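Local coordinates for periplasmic binding protein/LacI transcriptional regulator (Brachyspira murdochii, PDB 4KQC) that probably binds a sugar or related carbohydrate in the periplasm as the solute-binding component of an ABC transporter, at residues A[18-32]-A[271-283]. Sequence-based numbering, arbitrary orientation. Where two conformers were deposited one is given.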
ATOM      1  N   PHE A  18      -6.170   4.562  -8.532  1.00 14.02           N
ATOM      2  CA  PHE A  18      -6.691   4.354  -7.166  1.00 12.95           C
ATOM      3  C   PHE A  18      -7.392   5.615  -6.688  1.00 12.35           C
ATOM      4  O   PHE A  18      -8.432   5.552  -6.088  1.00 11.91           O
ATOM      5  CB  PHE A  18      -5.469   4.048  -6.320  1.00 12.99           C
ATOM      6  CG  PHE A  18      -5.707   3.831  -4.831  1.00 12.42           C
ATOM      7  CD1 PHE A  18      -5.666   4.876  -3.929  1.00 11.96           C
ATOM      8  CD2 PHE A  18      -5.879   2.528  -4.320  1.00 13.50           C
ATOM      9  CE1 PHE A  18      -5.717   4.654  -2.564  1.00 12.62           C
ATOM     10  CE2 PHE A  18      -5.969   2.321  -2.931  1.00 13.52           C
ATOM     11  CZ  PHE A  18      -5.926   3.376  -2.069  1.00 12.79           C
ATOM     12  N   TRP A  19      -6.768   6.775  -6.915  1.00 11.63           N
ATOM     13  CA  TRP A  19      -7.241   8.026  -6.362  1.00 11.54           C
ATOM     14  C   TRP A  19      -8.525   8.558  -7.015  1.00 11.56           C
ATOM     15  O   TRP A  19      -9.262   9.334  -6.378  1.00 11.97           O
ATOM     16  CB  TRP A  19      -6.097   9.088  -6.331  1.00 11.83           C
ATOM     17  CG  TRP A  19      -5.129   8.722  -5.289  1.00 11.82           C
ATOM     18  CD1 TRP A  19      -4.041   7.949  -5.420  1.00 12.56           C
ATOM     19  CD2 TRP A  19      -5.241   9.018  -3.901  1.00 12.46           C
ATOM     20  NE1 TRP A  19      -3.433   7.761  -4.210  1.00 12.91           N
ATOM     21  CE2 TRP A  19      -4.161   8.402  -3.254  1.00 12.98           C
ATOM     22  CE3 TRP A  19      -6.121   9.790  -3.156  1.00 13.98           C
ATOM     23  CZ2 TRP A  19      -3.955   8.494  -1.882  1.00 13.87           C
ATOM     24  CZ3 TRP A  19      -5.874   9.871  -1.767  1.00 13.43           C
ATOM     25  CH2 TRP A  19      -4.804   9.229  -1.182  1.00 13.33           C
ATOM     26  N   VAL A  20      -8.854   8.096  -8.226  1.00 12.37           N
ATOM     27  CA  VAL A  20     -10.143   8.396  -8.820  1.00 12.84           C
ATOM     28  C   VAL A  20     -11.261   7.737  -7.981  1.00 11.89           C
ATOM     29  O   VAL A  20     -12.306   8.325  -7.649  1.00 11.98           O
ATOM     30  CB  VAL A  20     -10.159   7.899 -10.260  1.00 14.23           C
ATOM     31  CG1 VAL A  20     -11.520   8.055 -10.901  1.00 16.54           C
ATOM     32  CG2 VAL A  20      -9.130   8.684 -11.055  1.00 13.93           C
ATOM     33  N   THR A  21     -10.979   6.506  -7.566  1.00 12.02           N
ATOM     34  CA  THR A  21     -11.940   5.816  -6.741  1.00 12.02           C
ATOM     35  C   THR A  21     -12.080   6.410  -5.300  1.00 11.92           C
ATOM     36  O   THR A  21     -13.190   6.493  -4.747  1.00 10.84           O
ATOM     37  CB  THR A  21     -11.616   4.333  -6.669  1.00 13.44           C
ATOM     38  OG1 THR A  21     -11.544   3.819  -8.032  1.00 15.89           O
ATOM     39  CG2 THR A  21     -12.662   3.629  -5.874  1.00 14.43           C
ATOM     40  N   VAL A  22     -10.977   6.856  -4.738  1.00 10.78           N
ATOM     41  CA  VAL A  22     -11.000   7.523  -3.471  1.00 10.51           C
ATOM     42  C   VAL A  22     -11.869   8.769  -3.616  1.00 11.13           C
ATOM     43  O   VAL A  22     -12.651   9.054  -2.728  1.00 10.23           O
ATOM     44  CB  VAL A  22      -9.593   7.940  -2.997  1.00  9.98           C
ATOM     45  CG1 VAL A  22      -9.651   8.762  -1.724  1.00  9.57           C
ATOM     46  CG2 VAL A  22      -8.663   6.732  -2.802  1.00 10.35           C
ATOM     47  N   ARG A  23     -11.647   9.539  -4.676  1.00 11.03           N
ATOM     48  CA  ARG A  23     -12.466  10.736  -4.900  1.00 12.33           C
ATOM     49  C   ARG A  23     -13.922  10.405  -4.950  1.00 12.12           C
ATOM     50  O   ARG A  23     -14.739  11.143  -4.365  1.00 11.68           O
ATOM     51  CB  ARG A  23     -12.066  11.554  -6.122  1.00 13.04           C
ATOM     52  CG  ARG A  23     -12.856  12.847  -6.297  1.00 14.05           C
ATOM     53  CD  ARG A  23     -12.269  13.729  -7.382  1.00 15.15           C
ATOM     54  NE  ARG A  23     -12.355  13.147  -8.697  1.00 17.47           N
ATOM     55  CZ  ARG A  23     -12.046  13.753  -9.837  1.00 20.41           C
ATOM     56  NH1 ARG A  23     -11.521  14.968  -9.839  1.00 20.66           N
ATOM     57  NH2 ARG A  23     -12.268  13.125 -10.992  1.00 22.46           N
ATOM     58  N   ASP A  24     -14.273   9.321  -5.645  1.00 11.88           N
ATOM     59  CA  ASP A  24     -15.689   8.924  -5.712  1.00 13.71           C
ATOM     60  C   ASP A  24     -16.279   8.715  -4.305  1.00 12.36           C
ATOM     61  O   ASP A  24     -17.437   9.144  -4.047  1.00 12.43           O
ATOM     62  CB  ASP A  24     -15.873   7.624  -6.476  1.00 15.29           C
ATOM     63  CG  ASP A  24     -15.566   7.752  -7.979  1.00 19.17           C
ATOM     64  OD1 ASP A  24     -15.682   8.872  -8.541  1.00 20.63           O
ATOM     65  OD2 ASP A  24     -15.239   6.688  -8.566  1.00 22.98           O
ATOM     66  N   GLY A  25     -15.517   8.053  -3.436  1.00 12.18           N
ATOM     67  CA  GLY A  25     -15.928   7.772  -2.081  1.00 11.61           C
ATOM     68  C   GLY A  25     -16.111   9.048  -1.275  1.00 11.99           C
ATOM     69  O   GLY A  25     -17.120   9.289  -0.594  1.00 12.00           O
ATOM     70  N   ALA A  26     -15.126   9.934  -1.424  1.00 11.68           N
ATOM     71  CA  ALA A  26     -15.168  11.232  -0.777  1.00 11.21           C
ATOM     72  C   ALA A  26     -16.350  12.084  -1.201  1.00 11.31           C
ATOM     73  O   ALA A  26     -17.016  12.673  -0.367  1.00 11.80           O
ATOM     74  CB  ALA A  26     -13.861  12.002  -1.060  1.00 11.75           C
ATOM     75  N   GLU A  27     -16.597  12.180  -2.504  1.00 11.40           N
ATOM     76  CA  GLU A  27     -17.731  12.959  -3.019  1.00 12.33           C
ATOM     77  C   GLU A  27     -19.056  12.368  -2.537  1.00 11.81           C
ATOM     78  O   GLU A  27     -19.954  13.105  -2.184  1.00 12.36           O
ATOM     79  CB  GLU A  27     -17.665  13.049  -4.526  1.00 14.63           C
ATOM     80  CG  GLU A  27     -16.448  13.861  -5.054  1.00 15.54           C
ATOM     81  CD  GLU A  27     -16.426  15.358  -4.771  1.00 19.13           C
ATOM     82  OE1 GLU A  27     -17.398  15.893  -4.207  1.00 20.36           O
ATOM     83  OE2 GLU A  27     -15.424  16.040  -5.158  1.00 21.90           O
ATOM     84  N   ALA A  28     -19.134  11.043  -2.459  1.00 12.27           N
ATOM     85  CA  ALA A  28     -20.334  10.423  -1.939  1.00 12.36           C
ATOM     86  C   ALA A  28     -20.643  10.805  -0.510  1.00 12.82           C
ATOM     87  O   ALA A  28     -21.788  11.171  -0.208  1.00 13.34           O
ATOM     88  CB  ALA A  28     -20.340   8.913  -2.093  1.00 12.22           C
ATOM     89  N   ALA A  29     -19.649  10.695   0.371  1.00 13.21           N
ATOM     90  CA  ALA A  29     -19.804  11.077   1.761  1.00 13.11           C
ATOM     91  C   ALA A  29     -20.086  12.544   1.820  1.00 12.72           C
ATOM     92  O   ALA A  29     -20.863  12.979   2.692  1.00 12.76           O
ATOM     93  CB  ALA A  29     -18.549  10.760   2.574  1.00 13.31           C
ATOM     94  N   ALA A  30     -19.479  13.357   0.954  1.00 13.28           N
ATOM     95  CA  ALA A  30     -19.708  14.793   1.050  1.00 13.77           C
ATOM     96  C   ALA A  30     -21.192  15.095   0.752  1.00 15.13           C
ATOM     97  O   ALA A  30     -21.883  15.830   1.498  1.00 14.75           O
ATOM     98  CB  ALA A  30     -18.807  15.552   0.094  1.00 14.20           C
ATOM     99  N   LYS A  31     -21.708  14.508  -0.305  1.00 15.69           N
ATOM    100  CA  LYS A  31     -23.115  14.730  -0.665  0.50 17.05           C
ATOM    101  C   LYS A  31     -24.047  14.211   0.442  1.00 17.49           C
ATOM    102  O   LYS A  31     -25.016  14.912   0.839  1.00 15.92           O
ATOM    103  CB  LYS A  31     -23.436  14.078  -2.000  0.50 18.19           C
ATOM    104  CG  LYS A  31     -24.912  14.167  -2.411  0.50 19.44           C
ATOM    105  CD  LYS A  31     -25.156  13.592  -3.803  0.50 20.25           C
ATOM    106  CE  LYS A  31     -26.650  13.589  -4.200  0.50 19.96           C
ATOM    107  NZ  LYS A  31     -27.581  13.453  -3.046  0.50 20.09           N
ATOM    108  N   GLN A  32     -23.753  13.023   0.988  1.00 16.65           N
ATOM    109  CA  GLN A  32     -24.580  12.466   2.057  1.00 17.99           C
ATOM    110  C   GLN A  32     -24.699  13.386   3.279  1.00 17.24           C
ATOM    111  O   GLN A  32     -25.749  13.562   3.830  1.00 17.04           O
ATOM    112  CB  GLN A  32     -24.084  11.113   2.478  1.00 18.26           C
ATOM    113  CG  GLN A  32     -25.098  10.314   3.254  1.00 20.71           C
ATOM    114  CD  GLN A  32     -24.572   8.974   3.689  1.00 21.20           C
ATOM    115  OE1 GLN A  32     -24.311   8.775   4.868  1.00 25.34           O
ATOM    116  NE2 GLN A  32     -24.417   8.060   2.746  1.00 21.50           N
ATOM    117  N   GLN A 271      -6.402  -2.756  -1.323  1.00 10.08           N
ATOM    118  CA  GLN A 271      -7.104  -1.884  -0.403  1.00 10.98           C
ATOM    119  C   GLN A 271      -8.531  -1.604  -0.878  1.00 10.99           C
ATOM    120  O   GLN A 271      -8.969  -2.152  -1.852  1.00 12.28           O
ATOM    121  CB  GLN A 271      -6.342  -0.571  -0.237  1.00 11.10           C
ATOM    122  CG  GLN A 271      -4.835  -0.651   0.076  1.00 11.78           C
ATOM    123  CD  GLN A 271      -4.228   0.728   0.205  1.00 12.55           C
ATOM    124  OE1 GLN A 271      -4.579   1.471   1.154  1.00 15.40           O
ATOM    125  NE2 GLN A 271      -3.381   1.112  -0.698  1.00 13.03           N
ATOM    126  N   ASP A 272      -9.264  -0.752  -0.151  1.00 11.67           N
ATOM    127  CA  ASP A 272     -10.675  -0.389  -0.507  1.00 12.38           C
ATOM    128  C   ASP A 272     -10.712   1.144  -0.661  1.00 11.64           C
ATOM    129  O   ASP A 272     -11.078   1.868   0.289  1.00 11.60           O
ATOM    130  CB  ASP A 272     -11.622  -0.851   0.582  1.00 12.60           C
ATOM    131  CG  ASP A 272     -13.102  -0.627   0.242  1.00 13.31           C
ATOM    132  OD1 ASP A 272     -13.492   0.063  -0.733  1.00 14.27           O
ATOM    133  OD2 ASP A 272     -13.993  -1.204   0.954  1.00 14.64           O
ATOM    134  N   PRO A 273     -10.234   1.637  -1.819  1.00 11.04           N
ATOM    135  CA  PRO A 273     -10.100   3.096  -1.998  1.00 11.42           C
ATOM    136  C   PRO A 273     -11.402   3.869  -1.829  1.00 11.55           C
ATOM    137  O   PRO A 273     -11.409   4.946  -1.197  1.00 10.99           O
ATOM    138  CB  PRO A 273      -9.536   3.225  -3.411  1.00 11.59           C
ATOM    139  CG  PRO A 273      -9.823   1.912  -4.091  1.00 11.84           C
ATOM    140  CD  PRO A 273      -9.715   0.900  -2.993  1.00 11.69           C
ATOM    141  N   TYR A 274     -12.530   3.332  -2.298  1.00 11.99           N
ATOM    142  CA  TYR A 274     -13.767   4.037  -2.092  1.00 11.70           C
ATOM    143  C   TYR A 274     -14.075   4.294  -0.620  1.00 11.41           C
ATOM    144  O   TYR A 274     -14.473   5.388  -0.213  1.00 12.01           O
ATOM    145  CB  TYR A 274     -14.906   3.281  -2.730  1.00 12.89           C
ATOM    146  CG  TYR A 274     -16.207   4.003  -2.696  1.00 13.17           C
ATOM    147  CD1 TYR A 274     -17.033   3.927  -1.566  1.00 13.96           C
ATOM    148  CD2 TYR A 274     -16.680   4.662  -3.828  1.00 13.56           C
ATOM    149  CE1 TYR A 274     -18.294   4.556  -1.575  1.00 14.18           C
ATOM    150  CE2 TYR A 274     -17.933   5.266  -3.847  1.00 14.43           C
ATOM    151  CZ  TYR A 274     -18.727   5.207  -2.706  1.00 15.63           C
ATOM    152  OH  TYR A 274     -20.001   5.809  -2.631  1.00 18.51           O
ATOM    153  N   SER A 275     -13.914   3.265   0.190  1.00 11.68           N
ATOM    154  CA  SER A 275     -14.109   3.382   1.620  0.60 11.82           C
ATOM    155  C   SER A 275     -13.144   4.320   2.288  1.00 11.65           C
ATOM    156  O   SER A 275     -13.520   5.033   3.209  1.00 11.40           O
ATOM    157  CB  SER A 275     -14.010   2.014   2.286  0.60 11.87           C
ATOM    158  OG  SER A 275     -14.463   2.104   3.631  0.60 12.77           O
ATOM    159  N   ILE A 276     -11.897   4.321   1.825  1.00 11.29           N
ATOM    160  CA  ILE A 276     -10.906   5.272   2.336  1.00 10.75           C
ATOM    161  C   ILE A 276     -11.426   6.669   2.128  1.00 10.60           C
ATOM    162  O   ILE A 276     -11.433   7.478   3.036  1.00 10.80           O
ATOM    163  CB  ILE A 276      -9.562   5.044   1.694  1.00 10.62           C
ATOM    164  CG1 ILE A 276      -8.965   3.718   2.192  1.00 11.09           C
ATOM    165  CG2 ILE A 276      -8.624   6.175   1.960  1.00 11.28           C
ATOM    166  CD1 ILE A 276      -7.781   3.212   1.397  1.00 11.43           C
ATOM    167  N   GLY A 277     -11.880   6.978   0.954  1.00 10.10           N
ATOM    168  CA  GLY A 277     -12.383   8.330   0.716  1.00 10.15           C
ATOM    169  C   GLY A 277     -13.676   8.631   1.439  1.00 10.61           C
ATOM    170  O   GLY A 277     -13.851   9.703   2.001  1.00 11.48           O
ATOM    171  N   PHE A 278     -14.591   7.689   1.463  1.00 10.81           N
ATOM    172  CA  PHE A 278     -15.873   7.909   2.108  1.00 11.62           C
ATOM    173  C   PHE A 278     -15.662   8.155   3.618  1.00 11.86           C
ATOM    174  O   PHE A 278     -16.246   9.091   4.218  1.00 11.27           O
ATOM    175  CB  PHE A 278     -16.792   6.723   1.858  1.00 12.43           C
ATOM    176  CG  PHE A 278     -18.186   6.966   2.267  1.00 12.16           C
ATOM    177  CD1 PHE A 278     -18.574   6.838   3.584  1.00 13.56           C
ATOM    178  CD2 PHE A 278     -19.123   7.287   1.323  1.00 13.44           C
ATOM    179  CE1 PHE A 278     -19.874   7.052   3.973  1.00 14.35           C
ATOM    180  CE2 PHE A 278     -20.431   7.536   1.710  1.00 15.01           C
ATOM    181  CZ  PHE A 278     -20.791   7.434   3.044  1.00 14.91           C
ATOM    182  N   GLN A 279     -14.827   7.313   4.212  1.00 12.09           N
ATOM    183  CA  GLN A 279     -14.575   7.377   5.670  1.00 13.14           C
ATOM    184  C   GLN A 279     -13.772   8.612   6.044  1.00 11.72           C
ATOM    185  O   GLN A 279     -14.019   9.206   7.102  1.00 13.05           O
ATOM    186  CB  GLN A 279     -13.950   6.119   6.201  1.00 15.04           C
ATOM    187  CG  GLN A 279     -14.920   4.923   6.113  1.00 17.56           C
ATOM    188  CD  GLN A 279     -16.199   5.112   6.927  1.00 21.19           C
ATOM    189  OE1 GLN A 279     -16.180   5.739   7.977  1.00 24.39           O
ATOM    190  NE2 GLN A 279     -17.322   4.590   6.426  1.00 25.00           N
ATOM    191  N   ALA A 280     -12.849   9.038   5.191  1.00 11.40           N
ATOM    192  CA  ALA A 280     -12.104  10.297   5.406  1.00 11.56           C
ATOM    193  C   ALA A 280     -13.045  11.463   5.561  1.00 11.63           C
ATOM    194  O   ALA A 280     -12.920  12.219   6.512  1.00 11.85           O
ATOM    195  CB  ALA A 280     -11.154  10.556   4.253  1.00 10.71           C
ATOM    196  N   VAL A 281     -13.979  11.637   4.605  1.00 11.24           N
ATOM    197  CA  VAL A 281     -14.889  12.756   4.654  1.00 11.26           C
ATOM    198  C   VAL A 281     -15.829  12.584   5.826  1.00 11.89           C
ATOM    199  O   VAL A 281     -16.177  13.604   6.428  1.00 12.86           O
ATOM    200  CB  VAL A 281     -15.599  12.952   3.323  1.00 11.08           C
ATOM    201  CG1 VAL A 281     -16.784  13.917   3.468  1.00 11.18           C
ATOM    202  CG2 VAL A 281     -14.595  13.426   2.306  1.00 11.28           C
ATOM    203  N   THR A 282     -16.334  11.372   6.080  1.00 11.59           N
ATOM    204  CA  THR A 282     -17.155  11.154   7.250  1.00 12.21           C
ATOM    205  C   THR A 282     -16.498  11.604   8.548  1.00 11.31           C
ATOM    206  O   THR A 282     -17.130  12.260   9.342  1.00 12.87           O
ATOM    207  CB  THR A 282     -17.584   9.668   7.332  1.00 12.69           C
ATOM    208  OG1 THR A 282     -18.329   9.354   6.149  1.00 14.15           O
ATOM    209  CG2 THR A 282     -18.502   9.403   8.543  1.00 14.21           C
ATOM    210  N   LEU A 283     -15.277  11.181   8.786  1.00 11.43           N
ATOM    211  CA  LEU A 283     -14.529  11.561   9.975  1.00 11.07           C
ATOM    212  C   LEU A 283     -14.406  13.086  10.013  1.00 11.90           C
ATOM    213  O   LEU A 283     -14.545  13.707  11.060  1.00 11.79           O
ATOM    214  CB  LEU A 283     -13.134  10.921   9.966  1.00 11.27           C
ATOM    215  CG  LEU A 283     -13.040   9.435  10.268  1.00 12.55           C
ATOM    216  CD1 LEU A 283     -11.617   8.900  10.062  1.00 12.62           C
ATOM    217  CD2 LEU A 283     -13.505   9.258  11.677  1.00 13.12           C
TER
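Around Gly25 and Gly277 the helices 18-32 and 273-283 come within 6.3 Å, axis to axis, crossing at -37°, and their backbones touch directly, as in other glycine-mediated helix pairs joined by CA-H...O contacts. Both belong to the periplasmic binding protein fold, where they pack side by side against the six-stranded parallel sheet of one lobe, with Val22 and Ile276 both reaching Phe92 of its strand 89-92. With no side chain at Gly25 or Gly277, the two backbones come into direct contact: Gly25 CA lies 3.4 Å from Tyr274 O, and Gly277 CA meets Val22 O at 3.5 Å, nearly straight at the hydrogen (173°). Tyr274 and Phe278 are knobs into holes of helix 18-32. With CG anti to the backbone N (chi1 -174°), Tyr274 lays one ring face over Gly25, whose CA sits 3.6 Å from the ring centroid, while its OH abuts Ala28 CB. Phe278 takes Ala29 CB over its face, and Gln32 NE2 comes to its edge. Val281 sets CG2 against Ala26 CB and CG1 against Ala29 CB. At the N-terminal end Phe18 receives Pro273 CB over its ring centre, and Gln271, hydrogen-bonded to Thr111 and Asp251, brings NE2 to 3.6 Å from Phe18 CE2.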